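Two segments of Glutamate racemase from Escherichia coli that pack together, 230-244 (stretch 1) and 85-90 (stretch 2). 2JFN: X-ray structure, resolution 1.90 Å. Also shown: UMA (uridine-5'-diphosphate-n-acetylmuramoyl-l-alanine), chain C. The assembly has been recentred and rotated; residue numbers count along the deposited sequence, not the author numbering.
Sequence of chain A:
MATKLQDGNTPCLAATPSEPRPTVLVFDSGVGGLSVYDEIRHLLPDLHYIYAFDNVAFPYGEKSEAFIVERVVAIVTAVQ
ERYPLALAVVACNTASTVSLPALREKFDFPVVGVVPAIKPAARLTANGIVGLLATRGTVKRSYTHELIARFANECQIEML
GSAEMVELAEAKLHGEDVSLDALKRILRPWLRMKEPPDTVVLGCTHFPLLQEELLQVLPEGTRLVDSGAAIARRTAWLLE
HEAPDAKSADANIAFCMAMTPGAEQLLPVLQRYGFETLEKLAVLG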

# COMPACT_ATOMS: atom_id res chain seq x y z
N ALA A 230 -11.41 -2.13 3.14
CA ALA A 230 -11.77 -3.39 2.49
C ALA A 230 -10.72 -4.47 2.73
O ALA A 230 -11.04 -5.66 2.81
CB ALA A 230 -11.97 -3.18 1.00
N ILE A 231 -9.45 -4.05 2.81
CA ILE A 231 -8.35 -4.97 3.05
C ILE A 231 -8.48 -5.49 4.47
O ILE A 231 -8.26 -6.67 4.75
CB ILE A 231 -6.98 -4.27 2.93
CG1 ILE A 231 -6.80 -3.73 1.52
CG2 ILE A 231 -5.85 -5.25 3.28
CD1 ILE A 231 -6.82 -4.78 0.46
N ALA A 232 -8.82 -4.58 5.37
CA ALA A 232 -9.00 -4.92 6.77
C ALA A 232 -10.08 -6.00 6.87
O ALA A 232 -9.87 -7.05 7.49
CB ALA A 232 -9.41 -3.68 7.56
N ARG A 233 -11.23 -5.75 6.24
CA ARG A 233 -12.33 -6.72 6.26
C ARG A 233 -11.90 -8.06 5.66
O ARG A 233 -12.23 -9.12 6.20
CB ARG A 233 -13.55 -6.18 5.51
CG ARG A 233 -14.25 -5.01 6.21
CD ARG A 233 -15.61 -4.73 5.55
NE ARG A 233 -15.47 -4.26 4.18
CZ ARG A 233 -15.23 -2.99 3.85
NH1 ARG A 233 -15.11 -2.07 4.79
NH2 ARG A 233 -15.10 -2.65 2.57
N ARG A 234 -11.16 -8.02 4.56
CA ARG A 234 -10.70 -9.26 3.93
C ARG A 234 -9.73 -10.01 4.86
O ARG A 234 -9.74 -11.24 4.91
CB ARG A 234 -10.00 -8.95 2.60
CG ARG A 234 -9.43 -10.17 1.89
CD ARG A 234 -10.51 -11.22 1.59
NE ARG A 234 -9.98 -12.28 0.73
CZ ARG A 234 -10.67 -13.35 0.35
NH1 ARG A 234 -11.92 -13.51 0.74
NH2 ARG A 234 -10.10 -14.26 -0.44
N THR A 235 -8.92 -9.25 5.60
CA THR A 235 -7.96 -9.82 6.54
C THR A 235 -8.70 -10.52 7.68
O THR A 235 -8.36 -11.65 8.05
CB THR A 235 -7.03 -8.72 7.11
OG1 THR A 235 -6.20 -8.22 6.05
CG2 THR A 235 -6.14 -9.28 8.23
N ALA A 236 -9.71 -9.85 8.22
CA ALA A 236 -10.50 -10.42 9.30
C ALA A 236 -11.21 -11.69 8.83
O ALA A 236 -11.34 -12.65 9.58
CB ALA A 236 -11.53 -9.40 9.80
N TRP A 237 -11.67 -11.70 7.58
CA TRP A 237 -12.36 -12.87 7.05
C TRP A 237 -11.40 -14.05 6.91
O TRP A 237 -11.74 -15.20 7.22
CB TRP A 237 -12.99 -12.57 5.69
CG TRP A 237 -13.90 -13.67 5.20
CD1 TRP A 237 -15.21 -13.87 5.56
CD2 TRP A 237 -13.57 -14.73 4.29
NE1 TRP A 237 -15.71 -14.98 4.93
CE2 TRP A 237 -14.73 -15.53 4.15
CE3 TRP A 237 -12.41 -15.08 3.59
CZ2 TRP A 237 -14.76 -16.66 3.33
CZ3 TRP A 237 -12.44 -16.21 2.77
CH2 TRP A 237 -13.61 -16.99 2.65
N LEU A 238 -10.19 -13.78 6.42
CA LEU A 238 -9.19 -14.82 6.23
C LEU A 238 -8.68 -15.37 7.55
O LEU A 238 -8.38 -16.56 7.67
CB LEU A 238 -8.03 -14.29 5.39
CG LEU A 238 -8.38 -13.98 3.94
CD1 LEU A 238 -7.21 -13.30 3.26
CD2 LEU A 238 -8.75 -15.26 3.21
N LEU A 239 -8.56 -14.51 8.55
CA LEU A 239 -8.09 -14.96 9.85
C LEU A 239 -9.14 -15.88 10.46
O LEU A 239 -8.84 -16.66 11.36
CB LEU A 239 -7.83 -13.77 10.77
CG LEU A 239 -6.61 -12.90 10.40
CD1 LEU A 239 -6.55 -11.69 11.31
CD2 LEU A 239 -5.34 -13.73 10.52
N GLU A 240 -10.36 -15.79 9.95
CA GLU A 240 -11.46 -16.60 10.45
C GLU A 240 -11.69 -17.89 9.67
O GLU A 240 -12.01 -18.92 10.26
CB GLU A 240 -12.76 -15.80 10.44
CG GLU A 240 -12.80 -14.65 11.45
CD GLU A 240 -12.52 -15.12 12.86
OE1 GLU A 240 -13.20 -16.07 13.33
OE2 GLU A 240 -11.62 -14.53 13.52
N HIS A 241 -11.51 -17.84 8.36
CA HIS A 241 -11.76 -19.01 7.53
C HIS A 241 -10.57 -19.68 6.83
O HIS A 241 -10.76 -20.70 6.16
CB HIS A 241 -12.83 -18.65 6.49
CG HIS A 241 -14.09 -18.11 7.07
ND1 HIS A 241 -15.13 -17.63 6.30
CD2 HIS A 241 -14.49 -17.96 8.36
CE1 HIS A 241 -16.11 -17.21 7.08
NE2 HIS A 241 -15.74 -17.39 8.34
N GLU A 242 -9.36 -19.15 6.98
CA GLU A 242 -8.22 -19.75 6.29
C GLU A 242 -6.85 -19.74 6.98
O GLU A 242 -6.03 -20.62 6.73
CB GLU A 242 -8.05 -19.11 4.91
CG GLU A 242 -9.12 -19.46 3.91
CD GLU A 242 -8.93 -18.74 2.59
OE1 GLU A 242 -7.77 -18.67 2.11
OE2 GLU A 242 -9.94 -18.26 2.03
N ALA A 243 -6.60 -18.75 7.83
CA ALA A 243 -5.31 -18.64 8.50
C ALA A 243 -4.95 -19.76 9.46
O ALA A 243 -5.76 -20.18 10.29
CB ALA A 243 -5.22 -17.30 9.23
N PRO A 244 -3.71 -20.28 9.35
CA PRO A 244 -3.26 -21.36 10.24
C PRO A 244 -3.01 -20.76 11.63
O PRO A 244 -2.86 -19.55 11.77
CB PRO A 244 -1.98 -21.85 9.57
CG PRO A 244 -1.44 -20.59 8.93
CD PRO A 244 -2.69 -19.98 8.33
N1 UMA C . -9.52 -4.82 -2.23
C2 UMA C . -8.16 -5.32 -2.54
N3 UMA C . -7.85 -6.55 -1.98
C4 UMA C . -8.69 -7.33 -1.18
C5 UMA C . -10.07 -6.75 -0.90
C6 UMA C . -10.41 -5.56 -1.43
O2 UMA C . -7.35 -4.72 -3.22
O4 UMA C . -8.30 -8.40 -0.74
C1B UMA C . -9.88 -3.48 -2.82
C2B UMA C . -10.36 -3.63 -4.25
O2' UMA C . -9.86 -2.57 -5.16
C3B UMA C . -11.85 -3.68 -4.24
C4B UMA C . -12.09 -2.74 -3.08
O4B UMA C . -10.98 -2.86 -2.20
O3B UMA C . -12.22 -3.19 -5.55
C5B UMA C . -13.30 -3.03 -2.28
O5B UMA C . -13.36 -4.38 -1.99
PA UMA C . -14.62 -5.08 -1.31
O1A UMA C . -14.08 -6.34 -0.77
O2A UMA C . -15.20 -4.19 -0.37
O3A UMA C . -15.57 -5.40 -2.59
PB UMA C . -15.35 -5.32 -4.17
O1B UMA C . -15.09 -3.97 -4.62
O2B UMA C . -16.45 -6.06 -4.80
O1' UMA C . -14.03 -6.29 -4.32
C1' UMA C . -14.00 -7.61 -4.85
C2' UMA C . -13.07 -8.51 -4.09
N2' UMA C . -13.48 -8.66 -2.68
C7' UMA C . -13.93 -9.83 -2.19
O7' UMA C . -13.86 -10.87 -2.83
C8' UMA C . -14.51 -9.85 -0.79
C3' UMA C . -11.65 -7.92 -4.20
O3' UMA C . -10.67 -8.80 -3.55
C4' UMA C . -11.24 -7.73 -5.68
O4' UMA C . -9.95 -7.16 -5.78
C5' UMA C . -12.26 -6.84 -6.39
O5' UMA C . -13.60 -7.46 -6.24
C6' UMA C . -12.02 -6.71 -7.89
O6' UMA C . -11.95 -7.99 -8.49
C18 UMA C . -10.48 -10.23 -3.72
C19 UMA C . -9.39 -10.58 -4.69
O18 UMA C . -9.44 -11.60 -5.35
C20 UMA C . -10.40 -10.88 -2.33
N4 UMA C . -8.39 -9.69 -4.75
C21 UMA C . -7.13 -9.86 -5.50
C22 UMA C . -6.39 -11.21 -5.23
O19 UMA C . -6.52 -11.72 -4.10
O20 UMA C . -5.71 -11.72 -6.15
C23 UMA C . -6.19 -8.69 -5.19
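Stretch 2 (85-90) LALAVV

Residues 85-90 lie along one side of the helix formed by residues 230-241, with touching residues at least 142 positions apart in the sequence. Leu85 and Ala86 are in loop conformation and lead into a β-strand at residues 87-90. The strand runs nearly antiparallel to the helix: the N-to-C directions make an angle of 158°, and the axes approach to 9.9 Å. The start of stretch 2 therefore lies beside the C-terminal end of stretch 1, and from Leu87 to Val89 the strand leads back toward Ile231. No hydrogen bond links the two stretches; the 365 Å² they bury is covered mainly by apolar contacts.

Leu85 (phi/psi -107/140) directs its CA-to-CB bond away from the helix and takes part through its backbone, with its O 3.8 Å from CG of Pro244. Ala86, at -88/-30, departs from the extended conformation and lies against the segment that follows the helix. Here the backbones come closest in register, with CA of Ala86 5.1 Å from CA of Ala243. The carbonyl O of Ala86 is 3.2 Å from CB of Ala243 and 3.5 Å from CD of Pro244; hemmed in by carbon, it is buried without a polar partner. The methyl CB of Ala86 is 4.2 Å from CB of Ala243 and equally 4.2 Å from CD2 of Leu239, so it touches both the last part of the helix and the loop beyond.

Leu87 opens the strand in a strongly extended conformation (-168/151) and gives up more area than any other residue of the two stretches. Its CA-to-CB bond points toward stretch 1, and chi1 and chi2 are both t. CD1 reaches CB of Leu238 at 3.6 Å and lies 3.9 Å from O of Thr235 and 4.0 Å from CG2 of the same residue, while CB packs 4.1 Å from CD2 of Leu239. That Thr235 carbonyl already accepts the helical hydrogen bond from N of Leu239.

The extended backbone then turns Ala88 out of reach and brings Val89 back toward the helix, one turn nearer its N-terminal side. CG1 of Val89 meets CG2 of Ile231 at 3.9 Å, and CG2 of Val89 is 4.0 Å from OG1 of Thr235. The threonine hydroxyl is satisfied within its own helix, donating to O of Ile231 (OG1 to O, 2.9 Å). Val90, again out of reach, completes the alternation.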

# COMPACT_ATOMS: atom_id res chain seq x y z
N LEU A 85 3.80 -17.19 10.05
CA LEU A 85 2.77 -16.21 9.76
C LEU A 85 1.37 -16.79 9.64
O LEU A 85 1.19 -17.87 9.09
CB LEU A 85 3.11 -15.47 8.46
CG LEU A 85 4.49 -14.83 8.35
CD1 LEU A 85 4.70 -14.27 6.94
CD2 LEU A 85 4.62 -13.74 9.39
N ALA A 86 0.38 -16.08 10.17
CA ALA A 86 -1.00 -16.52 10.06
C ALA A 86 -1.52 -15.95 8.73
O ALA A 86 -2.37 -16.55 8.07
CB ALA A 86 -1.82 -15.99 11.23
N LEU A 87 -0.99 -14.81 8.33
CA LEU A 87 -1.42 -14.15 7.10
C LEU A 87 -0.46 -13.03 6.73
O LEU A 87 0.16 -12.41 7.60
CB LEU A 87 -2.83 -13.59 7.30
CG LEU A 87 -3.50 -12.69 6.27
CD1 LEU A 87 -5.01 -12.74 6.49
CD2 LEU A 87 -2.99 -11.25 6.38
N ALA A 88 -0.34 -12.76 5.43
CA ALA A 88 0.52 -11.70 4.94
C ALA A 88 -0.25 -10.80 3.96
O ALA A 88 -1.03 -11.28 3.13
CB ALA A 88 1.74 -12.28 4.25
N VAL A 89 -0.01 -9.50 4.06
CA VAL A 89 -0.65 -8.53 3.19
C VAL A 89 0.40 -7.81 2.35
O VAL A 89 1.34 -7.23 2.89
CB VAL A 89 -1.41 -7.46 3.99
CG1 VAL A 89 -2.12 -6.51 3.03
CG2 VAL A 89 -2.39 -8.11 4.96
N VAL A 90 0.26 -7.88 1.04
CA VAL A 90 1.17 -7.19 0.15
C VAL A 90 0.49 -5.84 -0.06
O VAL A 90 -0.23 -5.64 -1.04
CB VAL A 90 1.30 -7.94 -1.20
CG1 VAL A 90 2.28 -7.21 -2.11
CG2 VAL A 90 1.77 -9.37 -0.96